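Local coordinates for protein aclacinomycin oxidoreductase (AknOx) (Streptomyces galilaeus, PDB 2IPI) that oxidises the terminal sugar of aclacinomycin antibiotics in two successive steps, converting aclacinomycin N to A and A to Y with a bicovalently bound FAD and molecular oxygen, at residues 112-115 and 120-123; 174-179 and 240-245. All coordinates share one frame; numbering follows the deposited sequence.

Interaction 1 (112-115 and 120-123)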
loop_
_atom_site.group_PDB
_atom_site.type_symbol
_atom_site.label_atom_id
_atom_site.label_comp_id
_atom_site.label_asym_id
_atom_site.label_seq_id
_atom_site.Cartn_x
_atom_site.Cartn_y
_atom_site.Cartn_z
ATOM N N VAL A 112 8.415 -0.264 19.527
ATOM C CA VAL A 112 9.463 -0.291 18.522
ATOM C C VAL A 112 10.816 -0.156 19.199
ATOM O O VAL A 112 11.003 0.756 20.005
ATOM C CB VAL A 112 9.349 0.853 17.491
ATOM C CG1 VAL A 112 10.201 0.498 16.279
ATOM C CG2 VAL A 112 7.908 1.140 17.079
ATOM N N PHE A 113 11.733 -1.058 18.866
ATOM C CA PHE A 113 13.053 -0.984 19.490
ATOM C C PHE A 113 14.037 -1.770 18.640
ATOM O O PHE A 113 13.647 -2.413 17.672
ATOM C CB PHE A 113 12.983 -1.518 20.912
ATOM C CG PHE A 113 12.493 -2.951 21.068
ATOM C CD1 PHE A 113 13.378 -4.014 21.045
ATOM C CD2 PHE A 113 11.156 -3.225 21.239
ATOM C CE1 PHE A 113 12.928 -5.310 21.187
ATOM C CE2 PHE A 113 10.689 -4.522 21.389
ATOM C CZ PHE A 113 11.578 -5.581 21.374
ATOM N N TYR A 114 15.311 -1.708 18.964
ATOM C CA TYR A 114 16.337 -2.520 18.361
ATOM C C TYR A 114 16.666 -3.705 19.254
ATOM O O TYR A 114 16.640 -3.592 20.480
ATOM C CB TYR A 114 17.600 -1.675 18.164
ATOM C CG TYR A 114 18.761 -2.488 17.651
ATOM C CD1 TYR A 114 18.733 -3.113 16.408
ATOM C CD2 TYR A 114 19.887 -2.611 18.450
ATOM C CE1 TYR A 114 19.816 -3.849 15.980
ATOM C CE2 TYR A 114 20.968 -3.342 18.017
ATOM C CZ TYR A 114 20.929 -3.964 16.783
ATOM O OH TYR A 114 22.027 -4.680 16.385
ATOM N N ASP A 115 16.993 -4.857 18.685
ATOM C CA ASP A 115 17.491 -5.931 19.541
ATOM C C ASP A 115 18.934 -6.258 19.181
ATOM O O ASP A 115 19.181 -6.851 18.130
ATOM C CB ASP A 115 16.655 -7.195 19.435
ATOM C CG ASP A 115 17.059 -8.221 20.477
ATOM O OD1 ASP A 115 16.122 -8.733 21.129
ATOM O OD2 ASP A 115 18.244 -8.536 20.664
ATOM N N ALA A 120 18.494 -6.880 14.913
ATOM C CA ALA A 120 17.302 -6.497 14.162
ATOM C C ALA A 120 16.477 -5.462 14.900
ATOM O O ALA A 120 16.629 -5.263 16.105
ATOM C CB ALA A 120 16.450 -7.729 13.865
ATOM N N PHE A 121 15.584 -4.802 14.171
ATOM C CA PHE A 121 14.703 -3.807 14.749
ATOM C C PHE A 121 13.265 -4.294 14.951
ATOM O O PHE A 121 12.635 -4.690 13.950
ATOM C CB PHE A 121 14.689 -2.600 13.813
ATOM C CG PHE A 121 15.923 -1.721 13.811
ATOM C CD1 PHE A 121 16.927 -1.957 12.893
ATOM C CD2 PHE A 121 16.070 -0.677 14.710
ATOM C CE1 PHE A 121 18.073 -1.183 12.823
ATOM C CE2 PHE A 121 17.213 0.118 14.638
ATOM C CZ PHE A 121 18.198 -0.132 13.701
ATOM N N ALA A 122 12.792 -4.218 16.188
ATOM C CA ALA A 122 11.466 -4.539 16.688
ATOM C C ALA A 122 10.378 -3.547 16.292
ATOM O O ALA A 122 10.448 -2.354 16.551
ATOM C CB ALA A 122 11.476 -4.747 18.192
ATOM N N VAL A 123 9.318 -3.996 15.612
ATOM C CA VAL A 123 8.181 -3.105 15.354
ATOM C C VAL A 123 6.868 -3.867 15.514
ATOM O O VAL A 123 6.622 -4.877 14.844
ATOM C CB VAL A 123 8.204 -2.418 13.983
ATOM C CG1 VAL A 123 9.546 -1.778 13.654
ATOM C CG2 VAL A 123 7.847 -3.374 12.839
#
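Tyr114 and Phe121, a non-hydrogen-bonded pair on one face of the hairpin, are brought together by their first torsions: CG of Tyr114 is trans to its own N (chi1 175°), which carries the ring out beside the neighbouring strand, while CG of Phe121 turns back beside its own N (chi1 -74°). The tyrosine thereby presents the CD1 edge to the middle of the phenylalanine face in an edge-to-face pair, ring centroids 5.0 Å apart and planes at 53°. Tyr114 CB adds to this, 3.9 Å from Phe121 CD2. Val112 and Val123 share that face; they lie side by side and point the same way, CG1 of Val112 3.5 Å from CG1 of Val123. On the other face, the Phe113 ring lies over the methyl of Ala122 on the partner strand, modelled too close for the contact to carry weight.

The backbones are joined in two hydrogen-bonded pairs. In the Asp115–Ala120 pair, Asp115 N reaches Ala120 O at 2.6 Å in an almost straight bond, whereas the return bond, from Ala120 N to Asp115 O, is longer at 3.3 Å. Phe113 and Ala122 form the second pair, modelled with bonds both ways, though Ala122 N to Phe113 O is very short and the place of Ala122 O is uncertain. The carboxylate of Asp115 leaves the strands for the turn, where OD2 accepts a hydrogen bond from Lys118 N and a weak one from Gly117 N.

Helix 129-140 borders the aromatic pair: Trp140 stacks edge-to-face on Phe121 and also touches Tyr114. Strand 120-123 bonds onward to strand 221-227 through Phe121 and Val123. This is an antiparallel beta hairpin at the border of a five-stranded sheet, within the FAD-binding PCMH-type domain.

Interaction 2 (174-179 and 240-245); sequences ADHLYA and LLPKAP
Van der Waals contact alone joins His176 to Leu241 and Pro242, at two points along the histidine. Its CB meets the CD2 branch of Leu241 at 4.1 Å. Farther out, the imidazole passes at a slant to the proline ring, with CE1 3.9 Å from Pro242 CG; Pro242 CD lies a little farther, 4.1 Å from both CE1 and ND1 of His176. With His176 CG anti to its carbonyl carbon (chi1 -60°), the imidazole is directed from the backbone at the loop carrying the proline.

The segment 174-179 leads into strand 177-185 of the antiparallel sheet in the FAD-binding PCMH-type domain, and 240-245 belongs to the loop between strand 221-227 and strand 248-256. Just beyond the histidine, Tyr178 and Ala179 both pair with Trp226 of the adjacent strand 221-227, a classic beta bulge at the start of the strand.

The polar interactions run to other parts of the chain. Both imidazole nitrogens of His176 are engaged, ND1 with Thr229 OG1 and NE2 with the carbonyl oxygen of Asp170, and this pair of bonds fixes the rotation of the buried ring against which Pro242 rests. Pro242 also touches Arg169 and Asp170 of helix 167-170, and a backbone hydrogen bond links it with Thr143.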
loop_
_atom_site.group_PDB
_atom_site.type_symbol
_atom_site.label_atom_id
_atom_site.label_comp_id
_atom_site.label_asym_id
_atom_site.label_seq_id
_atom_site.Cartn_x
_atom_site.Cartn_y
_atom_site.Cartn_z
ATOM N N ALA A 174 9.288 -4.654 2.336
ATOM C CA ALA A 174 9.479 -6.076 2.541
ATOM C C ALA A 174 10.816 -6.581 2.001
ATOM O O ALA A 174 11.181 -7.748 2.224
ATOM C CB ALA A 174 8.323 -6.834 1.920
ATOM N N ASP A 175 11.530 -5.704 1.312
ATOM C CA ASP A 175 12.911 -5.907 0.932
ATOM C C ASP A 175 13.890 -5.718 2.082
ATOM O O ASP A 175 15.110 -5.777 1.870
ATOM C CB ASP A 175 13.269 -4.941 -0.226
ATOM C CG ASP A 175 12.697 -5.509 -1.521
ATOM O OD1 ASP A 175 12.522 -6.747 -1.512
ATOM O OD2 ASP A 175 12.433 -4.777 -2.499
ATOM N N HIS A 176 13.345 -5.458 3.274
ATOM C CA HIS A 176 14.110 -5.219 4.497
ATOM C C HIS A 176 13.490 -5.980 5.654
ATOM O O HIS A 176 13.716 -5.741 6.839
ATOM C CB HIS A 176 14.209 -3.710 4.784
ATOM C CG HIS A 176 14.904 -3.007 3.645
ATOM N ND1 HIS A 176 16.264 -2.793 3.599
ATOM C CD2 HIS A 176 14.408 -2.489 2.487
ATOM C CE1 HIS A 176 16.570 -2.164 2.477
ATOM N NE2 HIS A 176 15.454 -1.971 1.774
ATOM N N LEU A 177 12.653 -6.960 5.316
ATOM C CA LEU A 177 12.038 -7.843 6.285
ATOM C C LEU A 177 12.946 -9.030 6.616
ATOM O O LEU A 177 13.217 -9.852 5.727
ATOM C CB LEU A 177 10.752 -8.439 5.720
ATOM C CG LEU A 177 9.731 -9.057 6.648
ATOM C CD1 LEU A 177 9.291 -8.122 7.763
ATOM C CD2 LEU A 177 8.499 -9.455 5.831
ATOM N N TYR A 178 13.400 -9.102 7.855
ATOM C CA TYR A 178 14.195 -10.230 8.320
ATOM C C TYR A 178 13.299 -11.323 8.900
ATOM O O TYR A 178 13.487 -12.498 8.589
ATOM C CB TYR A 178 15.219 -9.795 9.376
ATOM C CG TYR A 178 15.895 -10.966 10.066
ATOM C CD1 TYR A 178 15.640 -11.242 11.403
ATOM C CD2 TYR A 178 16.784 -11.783 9.372
ATOM C CE1 TYR A 178 16.255 -12.319 12.028
ATOM C CE2 TYR A 178 17.402 -12.861 9.987
ATOM C CZ TYR A 178 17.126 -13.112 11.312
ATOM O OH TYR A 178 17.739 -14.179 11.936
ATOM N N ALA A 179 12.327 -10.962 9.745
ATOM C CA ALA A 179 11.575 -12.028 10.412
ATOM C C ALA A 179 10.184 -11.592 10.835
ATOM O O ALA A 179 9.905 -10.398 10.979
ATOM C CB ALA A 179 12.343 -12.510 11.639
ATOM N N LEU A 240 22.361 -0.670 9.831
ATOM C CA LEU A 240 21.665 -1.936 9.562
ATOM C C LEU A 240 20.394 -1.717 8.766
ATOM O O LEU A 240 19.739 -2.685 8.346
ATOM C CB LEU A 240 21.380 -2.704 10.864
ATOM C CG LEU A 240 22.614 -3.338 11.522
ATOM C CD1 LEU A 240 22.235 -4.294 12.638
ATOM C CD2 LEU A 240 23.482 -4.032 10.479
ATOM N N LEU A 241 20.005 -0.466 8.538
ATOM C CA LEU A 241 18.891 -0.169 7.625
ATOM C C LEU A 241 19.223 1.162 6.933
ATOM O O LEU A 241 20.097 1.879 7.445
ATOM C CB LEU A 241 17.541 -0.101 8.304
ATOM C CG LEU A 241 16.876 -1.232 9.055
ATOM C CD1 LEU A 241 15.848 -0.722 10.047
ATOM C CD2 LEU A 241 16.204 -2.108 8.008
ATOM N N PRO A 242 18.580 1.524 5.836
ATOM C CA PRO A 242 18.924 2.773 5.138
ATOM C C PRO A 242 18.792 3.989 6.041
ATOM O O PRO A 242 17.907 4.112 6.888
ATOM C CB PRO A 242 17.901 2.827 3.999
ATOM C CG PRO A 242 17.649 1.362 3.734
ATOM C CD PRO A 242 17.465 0.822 5.144
ATOM N N LYS A 243 19.720 4.927 5.811
ATOM C CA LYS A 243 19.745 6.188 6.514
ATOM C C LYS A 243 18.796 7.215 5.911
ATOM O O LYS A 243 18.714 7.323 4.693
ATOM C CB LYS A 243 21.158 6.795 6.492
ATOM C CG LYS A 243 21.684 7.027 7.904
ATOM C CD LYS A 243 22.169 5.705 8.487
ATOM C CE LYS A 243 23.693 5.629 8.429
ATOM N NZ LYS A 243 24.275 6.111 9.718
ATOM N N ALA A 244 18.108 7.960 6.767
ATOM C CA ALA A 244 17.192 8.991 6.307
ATOM C C ALA A 244 17.928 10.026 5.459
ATOM O O ALA A 244 19.122 10.243 5.656
ATOM C CB ALA A 244 16.473 9.670 7.469
ATOM N N PRO A 245 17.226 10.638 4.507
ATOM C CA PRO A 245 17.791 11.731 3.711
ATOM C C PRO A 245 18.196 12.903 4.590
ATOM O O PRO A 245 17.654 13.079 5.675
ATOM C CB PRO A 245 16.631 12.174 2.809
ATOM C CG PRO A 245 15.849 10.905 2.674
ATOM C CD PRO A 245 15.859 10.323 4.078
#

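From the N terminus, interaction 1 comes first and closes a short loop of four residues, turning 112-115 back on 120-123 at the border of the five-stranded sheet. The chain then passes through helix 129-140 before reaching 174-179, and interaction 2 closes a loop of 60 residues when 240-245 returns after strand 221-227. The two loops follow in series, neither nested nor crossed. Both contacts reach the same sheet, and their centres are about 11 Å apart. They also touch directly: Phe121 CD1 packs 3.3 Å from Leu241 CD1, and Tyr114 OH lies 3.8 Å from Leu240 CD1, so the loop leading to strand 248-256 joins the hairpin to the turn that leads into strand 177-185.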